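Local atomic coordinates of agmatinase (Burkholderia thailandensis, PDB entry 4DZ4), a protein that probably hydrolyses agmatine to putrescine and urea, as a member of the arginase family that carries two manganese ions in each subunit. Residues E26-G31 / A76-A81; M36-T41 / D91-L96; R131-G136 / C314-R319. One frame throughout, in Å; residues are numbered along the deposited sequence.

Interaction 1 of 3, residues E26-G31 / A76-A81; sequences ENTYAG and ASVQLA. With EDO (1,2-ethanediol), chain Y.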
# COMPACT_ATOMS: atom_id res chain seq x y z
N GLU B 26 12.24 8.05 -25.77
CA GLU B 26 11.76 6.89 -25.01
C GLU B 26 10.25 6.98 -24.78
O GLU B 26 9.71 8.07 -24.65
CB GLU B 26 12.43 6.83 -23.62
CG GLU B 26 13.95 6.80 -23.68
CD GLU B 26 14.54 5.40 -23.77
OE1 GLU B 26 13.79 4.39 -23.92
OE2 GLU B 26 15.79 5.30 -23.70
N ASN B 27 9.57 5.84 -24.76
CA ASN B 27 8.28 5.77 -24.05
C ASN B 27 8.59 5.82 -22.55
O ASN B 27 9.41 5.05 -22.06
CB ASN B 27 7.50 4.51 -24.44
CG ASN B 27 6.82 4.65 -25.80
OD1 ASN B 27 6.56 5.77 -26.28
ND2 ASN B 27 6.53 3.52 -26.43
N THR B 28 8.00 6.78 -21.85
CA THR B 28 8.42 7.05 -20.46
C THR B 28 8.25 5.82 -19.56
O THR B 28 9.05 5.61 -18.64
CB THR B 28 7.64 8.27 -19.91
OG1 THR B 28 7.68 9.32 -20.89
CG2 THR B 28 8.28 8.80 -18.61
N TYR B 29 7.23 5.01 -19.87
CA TYR B 29 6.82 3.79 -19.14
C TYR B 29 7.57 2.53 -19.58
O TYR B 29 7.22 1.44 -19.16
CB TYR B 29 5.30 3.55 -19.31
CG TYR B 29 4.82 3.75 -20.75
CD1 TYR B 29 4.87 2.71 -21.68
CD2 TYR B 29 4.29 4.98 -21.15
CE1 TYR B 29 4.41 2.88 -22.99
CE2 TYR B 29 3.84 5.18 -22.45
CZ TYR B 29 3.91 4.14 -23.37
OH TYR B 29 3.47 4.34 -24.65
N ALA B 30 8.58 2.66 -20.43
CA ALA B 30 9.34 1.49 -20.88
C ALA B 30 10.81 1.88 -21.04
O ALA B 30 11.22 2.97 -20.63
CB ALA B 30 8.76 0.95 -22.19
N GLY B 31 11.59 0.99 -21.64
CA GLY B 31 12.98 1.31 -21.94
C GLY B 31 13.95 1.04 -20.80
O GLY B 31 13.57 1.03 -19.63
N ALA B 76 12.68 6.36 -10.91
CA ALA B 76 11.98 7.62 -10.73
C ALA B 76 12.47 8.74 -11.63
O ALA B 76 11.90 9.83 -11.62
CB ALA B 76 12.11 8.05 -9.27
N SER B 77 13.56 8.49 -12.35
CA SER B 77 14.18 9.54 -13.17
C SER B 77 13.62 9.58 -14.62
O SER B 77 14.04 10.43 -15.40
CB SER B 77 15.71 9.38 -13.19
OG SER B 77 16.08 8.25 -13.99
N VAL B 78 12.71 8.68 -14.95
CA VAL B 78 12.21 8.57 -16.35
C VAL B 78 11.59 9.84 -16.92
O VAL B 78 11.85 10.21 -18.08
CB VAL B 78 11.32 7.32 -16.61
CG1 VAL B 78 12.12 6.05 -16.36
CG2 VAL B 78 10.08 7.30 -15.72
N GLN B 79 10.79 10.54 -16.12
CA GLN B 79 10.18 11.74 -16.65
C GLN B 79 11.20 12.85 -16.87
O GLN B 79 11.07 13.63 -17.80
CB GLN B 79 9.12 12.26 -15.69
CG GLN B 79 7.85 11.45 -15.68
CD GLN B 79 6.90 12.05 -14.66
OE1 GLN B 79 6.11 12.93 -14.99
NE2 GLN B 79 7.04 11.63 -13.39
N LEU B 80 12.19 12.93 -15.99
CA LEU B 80 13.23 13.95 -16.09
C LEU B 80 14.03 13.81 -17.38
O LEU B 80 14.57 14.80 -17.90
CB LEU B 80 14.15 13.86 -14.87
CG LEU B 80 13.51 14.42 -13.59
CD1 LEU B 80 14.25 13.85 -12.39
CD2 LEU B 80 13.57 15.94 -13.55
N ALA B 81 14.08 12.59 -17.92
CA ALA B 81 14.77 12.38 -19.21
C ALA B 81 13.98 12.85 -20.45
O ALA B 81 14.55 13.02 -21.55
CB ALA B 81 15.18 10.91 -19.36
C1 EDO Y . 12.27 9.99 -21.89
O1 EDO Y . 13.21 10.10 -22.96
C2 EDO Y . 10.85 10.35 -22.28
O2 EDO Y . 9.99 9.23 -22.19
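Thr28 and Val78 meet where two loops approach each other, and their methyls make the tight part of the contact. CG2 of Thr28 packs against CG2 of Val78 at 3.7 Å, the two side chains crossing at a slant. The same Thr28 CG2 also lies 4.0 Å from Gln79 CG. From the backbone side, Thr28 O sits 3.5 Å from Val78 CB, a van der Waals contact. What turns the methyl this way is the threonine's first torsion (chi1 -47°): CG2 lies opposite the backbone N and faces 76-81, while OG1 lies anti to the carbonyl carbon, beside the backbone N.

Thr28 is the second residue of a type I beta turn from Asn27 to Ala30, closed by Ala30 N donating to Asn27 O at 3.0 Å. The turn belongs to the N-terminal loop ahead of strand 39-40. Segment 76-81 is the loop that follows helix 69-76, so the contact packs this N-terminal arm onto the arginase-type alpha/beta fold.

Beyond OG1 the packing is looser, and a 1,2-ethanediol, probably from the crystallisation liquor and bonded to 26-31, sits between the two segments. Its O2 donates to Glu26 O at 2.7 Å and lies equally close, 2.7 Å, to Thr28 OG1. The single proton of Thr28 OG1 has a second acceptor within range, Thr61 O of the third subunit, at the distance of a weak bond. Toward 76-81 the diol makes only loose contacts, the nearest being O1 at 3.5 Å from Ala81 O. Phe62 of the third subunit packs on both Thr28 and Val78, and the amide NH2 of Gln79 reaches Pro261 O of that same subunit. Tyr29, whose CB points away from 76-81, makes a cation-pi contact with Arg67 of the second subunit.

Interaction 2 of 3, residues M36-T41 / D91-L96; sequences MRRNYT and DPFDDL. With EDO (1,2-ethanediol), chain T.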
# COMPACT_ATOMS: atom_id res chain seq x y z
N MET B 36 18.39 8.72 -15.67
CA MET B 36 18.08 9.67 -16.76
C MET B 36 18.47 9.11 -18.12
O MET B 36 18.86 9.85 -19.04
CB MET B 36 18.67 11.08 -16.49
CG MET B 36 17.83 11.84 -15.48
SD MET B 36 18.45 13.48 -15.15
CE MET B 36 17.79 14.36 -16.57
N ARG B 37 18.32 7.79 -18.27
CA ARG B 37 18.58 7.07 -19.54
C ARG B 37 20.01 7.16 -20.05
O ARG B 37 20.23 6.88 -21.23
CB ARG B 37 17.63 7.52 -20.67
CG ARG B 37 16.16 7.64 -20.27
CD ARG B 37 15.58 6.30 -19.86
NE ARG B 37 14.12 6.44 -19.85
CZ ARG B 37 13.26 5.43 -19.83
NH1 ARG B 37 13.69 4.17 -19.76
NH2 ARG B 37 11.95 5.67 -19.88
N ARG B 38 20.94 7.59 -19.22
CA ARG B 38 22.32 7.74 -19.64
C ARG B 38 22.98 6.40 -20.00
O ARG B 38 22.55 5.32 -19.54
CB ARG B 38 23.14 8.54 -18.60
CG ARG B 38 22.69 9.99 -18.40
CD ARG B 38 22.03 10.62 -19.64
NE ARG B 38 22.92 10.71 -20.77
CZ ARG B 38 22.51 10.87 -22.03
NH1 ARG B 38 23.42 10.93 -22.97
NH2 ARG B 38 21.21 10.93 -22.36
N ASN B 39 24.00 6.45 -20.86
CA ASN B 39 24.63 5.20 -21.29
C ASN B 39 25.09 4.36 -20.10
O ASN B 39 25.79 4.87 -19.22
CB ASN B 39 25.87 5.47 -22.13
CG ASN B 39 25.55 6.12 -23.46
OD1 ASN B 39 24.42 6.49 -23.74
ND2 ASN B 39 26.57 6.23 -24.31
N TYR B 40 24.70 3.09 -20.09
CA TYR B 40 25.31 2.11 -19.18
C TYR B 40 26.68 1.69 -19.70
O TYR B 40 26.80 1.05 -20.76
CB TYR B 40 24.45 0.85 -19.12
CG TYR B 40 23.41 0.79 -18.02
CD1 TYR B 40 23.68 1.24 -16.71
CD2 TYR B 40 22.16 0.22 -18.27
CE1 TYR B 40 22.71 1.16 -15.72
CE2 TYR B 40 21.19 0.10 -17.26
CZ TYR B 40 21.48 0.56 -16.01
OH TYR B 40 20.52 0.44 -15.03
N THR B 41 27.71 2.01 -18.94
CA THR B 41 29.09 1.67 -19.35
C THR B 41 30.05 1.84 -18.19
O THR B 41 29.80 2.64 -17.30
CB THR B 41 29.59 2.53 -20.54
OG1 THR B 41 30.88 2.06 -20.98
CG2 THR B 41 29.69 4.04 -20.14
N ASP B 91 19.10 20.85 -22.85
CA ASP B 91 19.33 19.42 -22.64
C ASP B 91 20.77 19.32 -22.17
O ASP B 91 21.69 19.59 -22.94
CB ASP B 91 19.12 18.62 -23.93
CG ASP B 91 19.42 17.14 -23.75
OD1 ASP B 91 20.04 16.76 -22.73
OD2 ASP B 91 19.00 16.35 -24.60
N PRO B 92 20.99 18.93 -20.90
CA PRO B 92 22.37 19.00 -20.45
C PRO B 92 23.27 18.02 -21.17
O PRO B 92 24.48 18.23 -21.19
CB PRO B 92 22.27 18.66 -18.95
CG PRO B 92 21.01 17.88 -18.81
CD PRO B 92 20.07 18.43 -19.85
N PHE B 93 22.70 16.97 -21.78
CA PHE B 93 23.53 15.88 -22.30
C PHE B 93 24.06 16.19 -23.68
O PHE B 93 24.87 15.45 -24.21
CB PHE B 93 22.78 14.54 -22.23
CG PHE B 93 22.20 14.29 -20.88
CD1 PHE B 93 23.03 14.30 -19.76
CD2 PHE B 93 20.84 14.09 -20.71
CE1 PHE B 93 22.51 14.10 -18.48
CE2 PHE B 93 20.31 13.86 -19.44
CZ PHE B 93 21.14 13.89 -18.33
N ASP B 94 23.65 17.33 -24.23
CA ASP B 94 24.22 17.80 -25.49
C ASP B 94 25.67 18.22 -25.34
O ASP B 94 26.44 18.14 -26.30
CB ASP B 94 23.36 18.90 -26.11
CG ASP B 94 22.12 18.36 -26.77
OD1 ASP B 94 22.12 17.15 -27.15
OD2 ASP B 94 21.14 19.11 -26.91
N ASP B 95 26.05 18.67 -24.14
CA ASP B 95 27.45 19.04 -23.95
C ASP B 95 28.05 18.67 -22.61
O ASP B 95 29.19 19.05 -22.34
CB ASP B 95 27.70 20.52 -24.30
CG ASP B 95 26.78 21.46 -23.59
OD1 ASP B 95 26.34 21.16 -22.46
OD2 ASP B 95 26.49 22.53 -24.17
N LEU B 96 27.31 17.90 -21.80
CA LEU B 96 27.85 17.28 -20.60
C LEU B 96 27.73 15.77 -20.76
O LEU B 96 26.62 15.24 -20.95
CB LEU B 96 27.08 17.70 -19.33
CG LEU B 96 27.63 17.23 -17.97
CD1 LEU B 96 28.86 17.99 -17.53
CD2 LEU B 96 26.55 17.33 -16.88
C1 EDO T . 14.99 16.61 -23.48
O1 EDO T . 16.13 17.12 -22.76
C2 EDO T . 15.34 15.31 -24.19
O2 EDO T . 16.22 15.68 -25.26
O HOH W 1 25.67 12.58 -21.57
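Arg38 lays its guanidinium flat over Phe93, and this stack carries most of the contact. The two planes are only 10° apart and their centres 4.1 Å, with CZ displaced from the ring normal toward Phe93 CG and CB, which makes the cation-pi interaction off-centre. The middle of the ring belongs instead to the aliphatic part of the arginine: Arg38 CD stands 3.5 Å from the Phe93 centroid, almost on the normal, as a CH-pi contact. Bends at chi2 (-29°) and chi3 (-62°) fold the chain down so that methylene and guanidinium share one ring face. CG of Pro92 covers the opposite face.

Apolar packing comes from Met36, whose CE methyl touches the ring edge, 3.8 Å from Phe93 CZ.

No direct hydrogen bond joins the segments; those present position each side, and a water provides a weak link. An Asx turn, Phe93 N to Asp91 OD1 at 2.8 Å, shapes the backbone that presents the ring; Asp91 OD2 is bonded to Ser23 OG and to a 1,2-ethanediol probably from the crystallisation liquor. Arg38 NH1 donates to Gly22 O, and more weakly to a water that probably also donates to Leu96 O.

Beside the end strand 39-40 of the parallel sheet, then, a buried guanidinium directs NH1 to backbone oxygen and, weakly, water while its face rests on an aromatic ring, an arrangement that probably eases the cost of burying the charge.

Interaction 3 of 3, residues R131-G136 / C314-R319; sequences RMLTLG and CLWRQR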
# COMPACT_ATOMS: atom_id res chain seq x y z
N ARG B 131 33.51 13.73 -12.46
CA ARG B 131 32.92 13.97 -11.13
C ARG B 131 32.06 12.76 -10.80
O ARG B 131 31.55 12.10 -11.72
CB ARG B 131 31.98 15.17 -11.15
CG ARG B 131 32.55 16.47 -11.69
CD ARG B 131 33.59 17.07 -10.77
NE ARG B 131 33.88 18.42 -11.23
CZ ARG B 131 34.83 19.21 -10.72
NH1 ARG B 131 35.60 18.77 -9.74
NH2 ARG B 131 34.99 20.42 -11.21
N MET B 132 31.85 12.53 -9.51
CA MET B 132 30.95 11.45 -9.05
C MET B 132 29.64 12.02 -8.54
O MET B 132 29.64 12.92 -7.71
CB MET B 132 31.59 10.60 -7.95
CG MET B 132 32.75 9.76 -8.44
SD MET B 132 33.40 8.73 -7.11
CE MET B 132 32.08 7.55 -6.83
N LEU B 133 28.54 11.51 -9.08
CA LEU B 133 27.21 11.72 -8.49
C LEU B 133 26.72 10.34 -8.02
O LEU B 133 26.38 9.48 -8.84
CB LEU B 133 26.28 12.30 -9.57
CG LEU B 133 24.85 12.59 -9.13
CD1 LEU B 133 24.81 13.36 -7.84
CD2 LEU B 133 24.07 13.33 -10.23
N THR B 134 26.72 10.12 -6.71
CA THR B 134 26.49 8.77 -6.20
C THR B 134 25.10 8.66 -5.56
O THR B 134 24.67 9.55 -4.86
CB THR B 134 27.61 8.39 -5.21
OG1 THR B 134 28.88 8.59 -5.85
CG2 THR B 134 27.51 6.90 -4.82
N LEU B 135 24.42 7.56 -5.86
CA LEU B 135 23.06 7.31 -5.33
C LEU B 135 23.19 6.27 -4.23
O LEU B 135 23.73 5.19 -4.48
CB LEU B 135 22.16 6.77 -6.44
CG LEU B 135 22.09 7.61 -7.71
CD1 LEU B 135 21.19 6.96 -8.79
CD2 LEU B 135 21.62 9.03 -7.36
N GLY B 136 22.68 6.59 -3.03
CA GLY B 136 22.66 5.64 -1.94
C GLY B 136 21.37 4.81 -1.93
O GLY B 136 20.47 5.04 -2.72
N CYS B 314 22.83 19.57 -13.80
CA CYS B 314 22.68 20.83 -14.51
C CYS B 314 23.67 21.86 -14.01
O CYS B 314 24.19 22.64 -14.81
CB CYS B 314 21.22 21.31 -14.40
SG CYS B 314 20.07 20.32 -15.37
N LEU B 315 23.95 21.84 -12.70
CA LEU B 315 24.98 22.72 -12.13
C LEU B 315 26.33 22.44 -12.78
O LEU B 315 27.03 23.37 -13.19
CB LEU B 315 25.09 22.57 -10.62
CG LEU B 315 23.91 23.14 -9.81
CD1 LEU B 315 24.04 22.70 -8.36
CD2 LEU B 315 23.89 24.65 -9.91
N TRP B 316 26.67 21.15 -12.91
CA TRP B 316 27.90 20.81 -13.62
C TRP B 316 27.92 21.20 -15.09
O TRP B 316 28.97 21.62 -15.60
CB TRP B 316 28.26 19.33 -13.42
CG TRP B 316 28.87 19.03 -12.07
CD1 TRP B 316 29.92 19.70 -11.42
CD2 TRP B 316 28.50 17.93 -11.17
NE1 TRP B 316 30.20 19.11 -10.20
CE2 TRP B 316 29.39 18.04 -9.99
CE3 TRP B 316 27.56 16.91 -11.21
CZ2 TRP B 316 29.31 17.15 -8.91
CZ3 TRP B 316 27.49 16.02 -10.11
CH2 TRP B 316 28.37 16.12 -9.01
N ARG B 317 26.78 21.06 -15.78
CA ARG B 317 26.68 21.46 -17.20
C ARG B 317 27.01 22.95 -17.28
O ARG B 317 27.78 23.37 -18.15
CB ARG B 317 25.29 21.18 -17.79
CG ARG B 317 25.17 21.40 -19.30
CD ARG B 317 24.83 22.86 -19.61
NE ARG B 317 24.90 23.16 -21.03
CZ ARG B 317 24.58 24.33 -21.57
NH1 ARG B 317 24.17 25.33 -20.81
NH2 ARG B 317 24.70 24.52 -22.87
N GLN B 318 26.44 23.73 -16.37
CA GLN B 318 26.67 25.18 -16.38
C GLN B 318 28.12 25.57 -16.11
O GLN B 318 28.64 26.49 -16.77
CB GLN B 318 25.74 25.91 -15.41
CG GLN B 318 24.27 25.90 -15.82
CD GLN B 318 23.99 26.68 -17.11
OE1 GLN B 318 24.43 26.28 -18.20
NE2 GLN B 318 23.24 27.78 -17.00
N ARG B 319 28.76 24.88 -15.18
CA ARG B 319 30.19 25.06 -14.90
C ARG B 319 31.08 24.72 -16.12
O ARG B 319 32.02 25.47 -16.45
CB ARG B 319 30.60 24.25 -13.67
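Arg131 crosses one face of the Trp316 indole with its CB, CG and CD in turn. CB starts over the six-membered part, 4.0 Å from Trp316 CZ2. CG comes next, 3.8 Å from Trp316 NE1 and 4.0 Å from the centroid of the five-membered ring, a CH-pi contact over the face. The bend at chi2 (-70°) keeps CD close to the ring, 4.0 Å from Trp316 NE1, and NE passes the same nitrogen obliquely. At the tip, NH1 leaves the indole for a weak bond to Tyr153 OH.

The far rim of the indole reaches the strand itself. Leu133 CB abuts its edge, 3.9 Å from Trp316 CZ3, and Met132 O is 3.7 Å from Trp316 CH2. The indole N-H is spent on Leu283 O.

The contact packs the C-terminal helix on the sheet of the three-layer alpha/beta/alpha arginase fold. The segments of strand 131-136 and helix 300-323 run nearly antiparallel, at 168°, with axes 11.5 Å apart. Trp316 reaches from the helix to the sheet, also touching Val49 of strand 49-54 and Ala286 of strand 282-289, while Met132 points to the other side of the sheet, against helix 114-126.

From the N terminus, the loop 26-31 comes first and segment 36-41, leading into strand 39-40, soon after; both find their partners beyond helix 69-76. Interaction 1 closes at 76-81 and interaction 2 at 91-96, so the two cross along the chain. They also touch: Arg37 NH1 reaches Ala30 O, and Ser77 OG pairs with Met36 N. Together they tie the N-terminal part to the loops between helix 69-76 and strand 98-103, interaction 2 beside the end strand 39-40. Interaction 3 opens only afterwards, at strand 131-136, and closes the longest loop at the C-terminal helix. A salt bridge from Arg317 to Asp95 couples it to interaction 2, while interaction 1 stays apart from it.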